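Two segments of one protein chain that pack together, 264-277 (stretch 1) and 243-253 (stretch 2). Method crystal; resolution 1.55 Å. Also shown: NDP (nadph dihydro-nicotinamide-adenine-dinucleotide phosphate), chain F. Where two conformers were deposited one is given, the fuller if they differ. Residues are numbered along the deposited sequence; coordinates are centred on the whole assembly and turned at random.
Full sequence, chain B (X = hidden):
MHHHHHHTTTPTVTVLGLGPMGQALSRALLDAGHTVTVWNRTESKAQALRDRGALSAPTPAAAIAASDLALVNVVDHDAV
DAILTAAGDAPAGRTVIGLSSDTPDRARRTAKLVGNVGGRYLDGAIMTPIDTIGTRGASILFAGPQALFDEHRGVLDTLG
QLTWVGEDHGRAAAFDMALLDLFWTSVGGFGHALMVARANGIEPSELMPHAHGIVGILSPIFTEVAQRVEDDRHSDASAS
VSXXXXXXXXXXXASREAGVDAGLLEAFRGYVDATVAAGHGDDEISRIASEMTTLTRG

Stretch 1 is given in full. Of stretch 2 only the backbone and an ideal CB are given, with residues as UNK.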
# COMPACT_ATOMS: atom_id res chain seq x y z
N LEU B 264 -2.93 -12.51 4.01
CA LEU B 264 -2.55 -11.20 4.52
C LEU B 264 -3.71 -10.59 5.30
O LEU B 264 -3.53 -10.08 6.41
CB LEU B 264 -2.04 -10.26 3.42
CG LEU B 264 -0.52 -10.38 3.12
CD1 LEU B 264 -0.35 -11.56 2.27
CD2 LEU B 264 0.07 -9.14 2.55
N LEU B 265 -4.92 -10.64 4.76
CA LEU B 265 -6.07 -10.07 5.48
C LEU B 265 -6.38 -10.84 6.76
O LEU B 265 -6.84 -10.23 7.73
CB LEU B 265 -7.33 -10.07 4.59
CG LEU B 265 -7.28 -9.11 3.40
CD1 LEU B 265 -8.26 -9.58 2.34
CD2 LEU B 265 -7.54 -7.72 3.87
N GLU B 266 -6.14 -12.17 6.76
CA GLU B 266 -6.36 -12.98 7.99
C GLU B 266 -5.44 -12.49 9.09
O GLU B 266 -5.85 -12.50 10.24
CB GLU B 266 -6.23 -14.47 7.66
CG GLU B 266 -7.36 -14.99 6.83
CD GLU B 266 -7.15 -16.36 6.21
OE1 GLU B 266 -5.99 -16.79 6.05
OE2 GLU B 266 -8.18 -16.99 5.85
N ALA B 267 -4.17 -12.22 8.77
CA ALA B 267 -3.20 -11.72 9.73
C ALA B 267 -3.63 -10.35 10.25
O ALA B 267 -3.65 -10.09 11.46
CB ALA B 267 -1.80 -11.69 9.17
N PHE B 268 -4.11 -9.49 9.33
CA PHE B 268 -4.59 -8.17 9.76
C PHE B 268 -5.81 -8.28 10.69
O PHE B 268 -5.90 -7.57 11.68
CB PHE B 268 -4.89 -7.33 8.51
CG PHE B 268 -5.21 -5.88 8.81
CD1 PHE B 268 -4.28 -5.02 9.37
CD2 PHE B 268 -6.47 -5.40 8.49
CE1 PHE B 268 -4.60 -3.70 9.64
CE2 PHE B 268 -6.75 -4.07 8.73
CZ PHE B 268 -5.85 -3.24 9.29
N ARG B 269 -6.73 -9.13 10.34
CA ARG B 269 -7.91 -9.36 11.20
C ARG B 269 -7.48 -9.71 12.61
O ARG B 269 -8.06 -9.21 13.58
CB ARG B 269 -8.81 -10.42 10.60
CG ARG B 269 -10.04 -10.64 11.47
CD ARG B 269 -10.91 -11.79 10.98
NE ARG B 269 -10.11 -13.00 11.04
CZ ARG B 269 -10.28 -13.88 12.05
NH1 ARG B 269 -11.18 -13.60 13.00
NH2 ARG B 269 -9.56 -14.98 12.12
N GLY B 270 -6.49 -10.60 12.72
CA GLY B 270 -6.10 -10.93 14.10
C GLY B 270 -5.69 -9.76 14.92
O GLY B 270 -6.10 -9.61 16.09
N TYR B 271 -5.01 -8.75 14.34
CA TYR B 271 -4.63 -7.55 15.04
C TYR B 271 -5.88 -6.71 15.36
O TYR B 271 -5.97 -6.10 16.41
CB TYR B 271 -3.63 -6.71 14.25
CG TYR B 271 -2.44 -7.46 13.73
CD1 TYR B 271 -1.71 -8.37 14.47
CD2 TYR B 271 -2.02 -7.26 12.44
CE1 TYR B 271 -0.63 -9.06 13.91
CE2 TYR B 271 -0.92 -7.89 11.88
CZ TYR B 271 -0.23 -8.83 12.63
OH TYR B 271 0.84 -9.49 12.07
N VAL B 272 -6.73 -6.53 14.36
CA VAL B 272 -7.99 -5.77 14.54
C VAL B 272 -8.84 -6.36 15.67
O VAL B 272 -9.24 -5.63 16.56
CB VAL B 272 -8.74 -5.72 13.20
CG1 VAL B 272 -10.11 -5.13 13.42
CG2 VAL B 272 -7.97 -4.93 12.18
N ASP B 273 -9.01 -7.66 15.64
CA ASP B 273 -9.83 -8.31 16.66
C ASP B 273 -9.16 -8.16 18.04
O ASP B 273 -9.91 -8.03 19.03
CB ASP B 273 -10.07 -9.75 16.31
CG ASP B 273 -11.04 -9.99 15.18
OD1 ASP B 273 -11.74 -8.99 14.80
OD2 ASP B 273 -11.12 -11.18 14.73
N ALA B 274 -7.86 -8.31 18.13
CA ALA B 274 -7.20 -8.10 19.42
C ALA B 274 -7.38 -6.69 19.92
O ALA B 274 -7.53 -6.46 21.11
CB ALA B 274 -5.78 -8.47 19.26
N THR B 275 -7.43 -5.68 19.01
CA THR B 275 -7.61 -4.31 19.42
C THR B 275 -9.04 -4.11 19.98
O THR B 275 -9.22 -3.38 20.95
CB THR B 275 -7.37 -3.41 18.20
OG1 THR B 275 -6.04 -3.60 17.71
CG2 THR B 275 -7.48 -1.94 18.53
N VAL B 276 -10.03 -4.70 19.35
CA VAL B 276 -11.43 -4.68 19.85
C VAL B 276 -11.42 -5.33 21.24
O VAL B 276 -12.03 -4.75 22.18
CB VAL B 276 -12.36 -5.41 18.89
CG1 VAL B 276 -13.77 -5.57 19.49
CG2 VAL B 276 -12.43 -4.63 17.59
N ALA B 277 -10.80 -6.49 21.34
CA ALA B 277 -10.85 -7.26 22.62
C ALA B 277 -10.16 -6.47 23.72
O ALA B 277 -10.58 -6.66 24.93
CB ALA B 277 -10.27 -8.61 22.40
N UNK B 243 -15.36 -0.64 13.02
CA UNK B 243 -15.83 -0.64 11.63
C UNK B 243 -14.97 -1.54 10.77
O UNK B 243 -15.48 -2.32 9.94
CB UNK B 243 -15.83 0.78 11.06
N UNK B 244 -13.64 -1.43 10.88
CA UNK B 244 -12.78 -2.30 10.06
C UNK B 244 -12.87 -3.73 10.51
O UNK B 244 -12.68 -4.62 9.69
CB UNK B 244 -11.32 -1.84 10.11
N UNK B 245 -13.20 -3.97 11.78
CA UNK B 245 -13.40 -5.38 12.19
C UNK B 245 -14.50 -6.03 11.39
O UNK B 245 -14.44 -7.25 11.04
CB UNK B 245 -13.73 -5.47 13.68
N UNK B 246 -15.57 -5.29 11.08
CA UNK B 246 -16.63 -5.78 10.23
C UNK B 246 -16.16 -5.88 8.79
O UNK B 246 -16.31 -6.90 8.12
CB UNK B 246 -17.86 -4.87 10.33
N UNK B 247 -15.49 -4.83 8.31
CA UNK B 247 -15.08 -4.79 6.91
C UNK B 247 -14.14 -5.92 6.52
O UNK B 247 -14.31 -6.60 5.49
CB UNK B 247 -14.41 -3.45 6.61
N UNK B 248 -13.13 -6.15 7.35
CA UNK B 248 -12.12 -7.16 7.00
C UNK B 248 -12.75 -8.55 6.89
O UNK B 248 -12.30 -9.32 6.01
CB UNK B 248 -11.00 -7.18 8.04
N UNK B 249 -13.79 -8.83 7.67
CA UNK B 249 -14.49 -10.12 7.48
C UNK B 249 -15.09 -10.28 6.10
O UNK B 249 -15.03 -11.36 5.48
CB UNK B 249 -15.60 -10.27 8.52
N UNK B 250 -15.66 -9.17 5.57
CA UNK B 250 -16.20 -9.17 4.21
C UNK B 250 -15.15 -9.47 3.17
O UNK B 250 -15.35 -10.24 2.25
CB UNK B 250 -16.85 -7.82 3.90
N UNK B 251 -13.97 -8.79 3.33
CA UNK B 251 -12.85 -8.98 2.44
C UNK B 251 -12.40 -10.43 2.41
O UNK B 251 -12.11 -10.93 1.33
CB UNK B 251 -11.69 -8.07 2.85
N UNK B 252 -12.25 -11.02 3.62
CA UNK B 252 -11.84 -12.44 3.69
C UNK B 252 -12.90 -13.40 3.07
O UNK B 252 -12.46 -14.26 2.29
CB UNK B 252 -11.59 -12.83 5.15
N UNK B 253 -14.11 -13.14 3.30
CA UNK B 253 -15.22 -13.92 2.66
C UNK B 253 -15.15 -13.79 1.15
O UNK B 253 -15.24 -14.77 0.37
CB UNK B 253 -16.59 -13.44 3.15
PA NDP F . -19.31 2.68 11.17
O1A NDP F . -18.94 1.80 10.06
O2A NDP F . -18.57 2.63 12.45
O5B NDP F . -20.83 2.45 11.47
C5B NDP F . -21.46 3.17 12.59
C4B NDP F . -22.89 3.47 12.25
O4B NDP F . -23.64 2.24 12.05
C3B NDP F . -23.61 4.23 13.39
O3B NDP F . -24.59 5.08 12.82
C2B NDP F . -24.24 3.07 14.15
O2B NDP F . -25.32 3.40 14.98
C1B NDP F . -24.71 2.26 12.96
N9A NDP F . -25.10 0.89 13.26
C8A NDP F . -24.28 -0.14 13.67
N7A NDP F . -24.96 -1.26 13.91
C5A NDP F . -26.27 -0.92 13.74
C6A NDP F . -27.51 -1.60 13.86
N6A NDP F . -27.58 -2.91 14.16
N1A NDP F . -28.64 -0.92 13.65
C2A NDP F . -28.58 0.38 13.32
N3A NDP F . -27.49 1.11 13.12
C4A NDP F . -26.38 0.43 13.35
O3 NDP F . -19.38 4.25 10.74
PN NDP F . -18.80 5.16 9.60
O1N NDP F . -19.62 6.38 9.61
O2N NDP F . -17.34 5.26 9.82
O5D NDP F . -18.96 4.34 8.28
C5D NDP F . -20.29 4.02 7.75
C4D NDP F . -20.09 3.22 6.49
O4D NDP F . -19.37 4.05 5.53
C3D NDP F . -19.28 1.94 6.65
O3D NDP F . -19.89 0.86 5.94
C2D NDP F . -17.91 2.32 6.15
O2D NDP F . -17.16 1.24 5.60
C1D NDP F . -18.26 3.34 5.06
N1N NDP F . -17.15 4.28 4.80
C2N NDP F . -16.61 5.02 5.83
C3N NDP F . -15.55 5.86 5.61
C7N NDP F . -14.96 6.61 6.72
O7N NDP F . -13.95 7.30 6.42
N7N NDP F . -15.42 6.64 7.95
C4N NDP F . -14.95 5.93 4.27
C5N NDP F . -15.62 5.19 3.27
C6N NDP F . -16.66 4.42 3.53
P2B NDP F . -24.95 3.96 16.48
O1X NDP F . -24.48 5.40 16.32
O2X NDP F . -26.24 3.84 17.20
O3X NDP F . -23.86 3.06 17.06

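Both stretches are helical, and their axes run nearly antiparallel, at 153° with a closest approach of 9.4 Å, so successive turns of one meet successive turns of the other in reverse order.

At position 243 the CA-to-CB bond points away from stretch 1, but the ideal CB lies near the NDP diphosphate. A small polar donor suits such a place; the residue is Ser243, whose OG donates a hydrogen bond to NDP O1A at 2.6 Å.

Position 244 points toward stretch 1, with its ideal CB 4.8 Å from Val272 CG1 and 5.3 Å from Phe268 CE2. These apolar neighbours would accept valine, isoleucine or leucine. Val244 sets its CG1 4.1 Å from Val272 CG1 and its CG2 4.2 Å from Phe268 CE2, at the edge of the ring.

At 245 the ideal CB is already 3.6 Å from Val272 CG1 and 4.2 Å from both Asp273 OD1 and Val276 CG2. A small residue fits most easily, alanine, glycine or perhaps serine. Ala245 lets the helices come close: its CA lies 3.5 Å from Val272 CG1.

Positions 246 and 247 have nothing of stretch 1 within 5.5 Å of their ideal CB atoms, so the contact leaves their choice open. They are Ser246 and Ser247.

Position 248 points toward stretch 1, with Arg269 CB 4.7 Å and Phe268 CD2 4.9 Å from its ideal CB. A medium, branched apolar side chain would fill this space. In Val248, CG1 packs 3.8 Å from Arg269 CG, while CG2 lies 4.2 Å from Phe268 CD2 and 4.1 Å from Leu265 CD2.

Position 249 points sideways, but the carboxylate of Asp273 invites a long basic residue, lysine or arginine. Arg249 reaches it with two hydrogen bonds in a salt bridge, NH1 to Asp273 OD1 and NH2 to Asp273 OD2, both 2.8 Å. Arg249 NH1 also donates to Ala245 O at 2.9 Å. The like-charged Arg269 NH1 is 3.6 Å from Arg249 NH2, but it too pairs with the carboxylate, 3.0 Å from Asp273 OD2.

Position 250 is out of reach and little constrained here; it is His250.

At 251 the ideal CB is 3.8 Å from Leu265 CD1, favouring an apolar residue. Leu251 CB lies 3.9 Å from Leu265 CD1.

Position 252 faces Leu265 and the aliphatic part of Glu266, so a long apolar chain, isoleucine, leucine or methionine, suits it. Ile252 places CG1 3.7 Å from Leu265 CB and CD1 3.9 Å from Arg269 CD.

Position 253 is out of reach and unconstrained by stretch 1; it is Ala253.

Stretch 2 243-253: SVASSVRHLIA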
# COMPACT_ATOMS: atom_id res chain seq x y z
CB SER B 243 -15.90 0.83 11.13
OG SER B 243 -16.52 0.86 9.83
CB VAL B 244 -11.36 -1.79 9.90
CG1 VAL B 244 -10.63 -1.84 11.10
CG2 VAL B 244 -10.62 -2.53 8.79
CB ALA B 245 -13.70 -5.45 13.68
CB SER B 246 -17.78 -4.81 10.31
OG SER B 246 -18.76 -5.17 9.38
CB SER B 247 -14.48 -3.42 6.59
OG SER B 247 -14.23 -3.38 5.17
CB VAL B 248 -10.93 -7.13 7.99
CG1 VAL B 248 -11.30 -7.69 9.35
CG2 VAL B 248 -9.70 -7.80 7.39
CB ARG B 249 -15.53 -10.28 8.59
CG ARG B 249 -14.90 -10.58 9.92
CD ARG B 249 -15.89 -10.54 11.04
NE ARG B 249 -15.23 -11.08 12.21
CZ ARG B 249 -14.23 -10.58 12.96
NH1 ARG B 249 -13.55 -9.44 12.70
NH2 ARG B 249 -13.82 -11.41 13.92
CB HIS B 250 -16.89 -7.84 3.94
CG HIS B 250 -17.86 -7.39 4.91
ND1 HIS B 250 -18.10 -6.05 5.13
CD2 HIS B 250 -18.62 -8.06 5.82
CE1 HIS B 250 -18.94 -5.93 6.11
NE2 HIS B 250 -19.31 -7.18 6.56
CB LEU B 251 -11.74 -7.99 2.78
CG LEU B 251 -12.16 -6.50 2.92
CD1 LEU B 251 -10.92 -5.67 3.24
CD2 LEU B 251 -12.76 -5.99 1.61
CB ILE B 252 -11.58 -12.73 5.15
CG1 ILE B 252 -10.32 -12.02 5.63
CG2 ILE B 252 -11.46 -14.25 5.34
CD1 ILE B 252 -10.17 -11.91 7.13
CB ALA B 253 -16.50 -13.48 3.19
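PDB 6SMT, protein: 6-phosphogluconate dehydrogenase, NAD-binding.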